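Local coordinates for K Homology domain-containing protein (Aeropyrum pernix, PDB 1TUA) that is of unknown function but, with its K Homology domains, probably binds RNA, at residues Phe80-Glu85 and Ala139-Tyr144. Numbering follows the deposited sequence.
Sequences FRLLEE and AIIGDY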
# COMPACT_ATOMS: atom_id res chain seq x y z
N PHE A 80 -0.69 6.75 6.18
CA PHE A 80 0.37 7.63 6.67
C PHE A 80 1.68 6.90 6.93
O PHE A 80 2.74 7.51 7.02
CB PHE A 80 -0.06 8.36 7.94
CG PHE A 80 -1.15 9.38 7.73
CD1 PHE A 80 -1.21 10.12 6.55
CD2 PHE A 80 -2.08 9.65 8.73
CE1 PHE A 80 -2.19 11.10 6.36
CE2 PHE A 80 -3.06 10.63 8.56
CZ PHE A 80 -3.11 11.36 7.37
N ARG A 81 1.60 5.57 7.06
CA ARG A 81 2.79 4.77 7.29
C ARG A 81 3.78 4.96 6.14
O ARG A 81 4.99 4.82 6.33
CB ARG A 81 2.41 3.29 7.40
CG ARG A 81 3.60 2.33 7.49
CD ARG A 81 3.13 0.91 7.78
NE ARG A 81 4.24 -0.04 7.72
CZ ARG A 81 4.16 -1.30 8.14
NH1 ARG A 81 3.02 -1.75 8.66
NH2 ARG A 81 5.21 -2.10 8.05
N LEU A 82 3.26 5.30 4.97
CA LEU A 82 4.10 5.52 3.79
C LEU A 82 5.00 6.74 3.91
O LEU A 82 5.89 6.94 3.07
CB LEU A 82 3.22 5.60 2.54
CG LEU A 82 2.66 4.23 2.11
CD1 LEU A 82 1.50 4.40 1.15
CD2 LEU A 82 3.76 3.40 1.49
N LEU A 83 4.77 7.56 4.93
CA LEU A 83 5.59 8.74 5.15
C LEU A 83 6.86 8.33 5.89
O LEU A 83 7.82 9.09 5.98
CB LEU A 83 4.84 9.78 5.99
CG LEU A 83 3.66 10.50 5.33
CD1 LEU A 83 3.14 11.58 6.27
CD2 LEU A 83 4.10 11.12 4.00
N GLU A 84 6.84 7.12 6.44
CA GLU A 84 7.98 6.61 7.18
C GLU A 84 9.12 6.13 6.29
O GLU A 84 8.93 5.75 5.13
CB GLU A 84 7.55 5.47 8.10
CG GLU A 84 6.71 5.93 9.27
CD GLU A 84 6.03 4.78 9.96
OE1 GLU A 84 6.66 3.70 10.09
OE2 GLU A 84 4.86 4.95 10.37
N GLU A 85 10.31 6.16 6.87
CA GLU A 85 11.51 5.75 6.18
C GLU A 85 11.46 4.26 5.80
O GLU A 85 11.06 3.41 6.60
CB GLU A 85 12.70 6.04 7.08
CG GLU A 85 14.03 5.55 6.60
CD GLU A 85 15.13 5.98 7.55
OE1 GLU A 85 15.40 7.20 7.62
OE2 GLU A 85 15.70 5.11 8.25
N ALA A 139 -3.58 -3.83 -1.92
CA ALA A 139 -2.49 -2.90 -1.64
C ALA A 139 -1.73 -3.33 -0.39
O ALA A 139 -2.32 -3.76 0.60
CB ALA A 139 -3.05 -1.50 -1.46
N ILE A 140 -0.40 -3.19 -0.44
CA ILE A 140 0.47 -3.59 0.65
C ILE A 140 1.45 -2.49 1.03
O ILE A 140 2.07 -1.89 0.15
CB ILE A 140 1.31 -4.82 0.23
CG1 ILE A 140 0.38 -5.95 -0.24
CG2 ILE A 140 2.21 -5.27 1.37
CD1 ILE A 140 1.09 -7.00 -1.10
N ILE A 141 1.60 -2.24 2.32
CA ILE A 141 2.53 -1.23 2.81
C ILE A 141 3.52 -1.90 3.76
O ILE A 141 3.11 -2.55 4.73
CB ILE A 141 1.82 -0.10 3.59
CG1 ILE A 141 0.86 0.66 2.67
CG2 ILE A 141 2.87 0.85 4.18
CD1 ILE A 141 -0.10 1.59 3.40
N GLY A 142 4.81 -1.73 3.49
CA GLY A 142 5.85 -2.30 4.34
C GLY A 142 7.22 -1.99 3.74
O GLY A 142 7.28 -1.31 2.72
N ASP A 143 8.31 -2.46 4.35
CA ASP A 143 9.60 -2.18 3.74
C ASP A 143 9.72 -3.09 2.52
O ASP A 143 8.97 -4.05 2.38
CB ASP A 143 10.79 -2.36 4.72
CG ASP A 143 10.93 -3.76 5.26
OD1 ASP A 143 10.97 -4.73 4.47
OD2 ASP A 143 11.01 -3.90 6.50
N TYR A 144 10.65 -2.77 1.63
CA TYR A 144 10.82 -3.52 0.39
C TYR A 144 10.70 -5.04 0.44
O TYR A 144 9.85 -5.61 -0.23
CB TYR A 144 12.15 -3.16 -0.27
CG TYR A 144 12.30 -3.82 -1.62
CD1 TYR A 144 11.51 -3.42 -2.70
CD2 TYR A 144 13.16 -4.90 -1.80
CE1 TYR A 144 11.58 -4.07 -3.92
CE2 TYR A 144 13.24 -5.56 -3.03
CZ TYR A 144 12.44 -5.14 -4.08
OH TYR A 144 12.50 -5.80 -5.28
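Ile141 packs its CG2 methyl against both Leu82 and Arg81, and its CG1-CD1 arm against Leu82 alone. CG2 lies 3.8 Å from Leu82 CD2, while CD1 reaches Leu82 CD1 at 3.9 Å. The same CG2 touches the methylenes of Arg81, coming within 3.6 Å of CD. A beta-branched residue suits this strand position, since CG2 bridges the two neighbours and the longer arm adds contact to Leu82. Leucine suits buried position 82, its branched apolar end meeting Ile141 without bringing in a polar group.

The polar end of Arg81 continues past this methyl. With CG anti to the backbone N (chi1 174°) and the chain extended as far as NE, the guanidinium is carried to the Ile141 carbonyl, whose O sits 3.8 Å above its plane, over the centre. Gly142 CA lies 3.8 Å from NH2. The guanidinium is fixed by Gln87 OE1 at NE, Asp128 O at NH2 and a cation-pi contact with Tyr130. A leucine here would probably leave Gln87 OE1 and Asp128 O without this donor and Tyr130 without its cation.

The 3-10 turn 80-83 thus packs against strand 137-141 of the second K Homology sheet, Leu82 also touching Ala69 of helix 57-72 and Leu89 of strand 87-93.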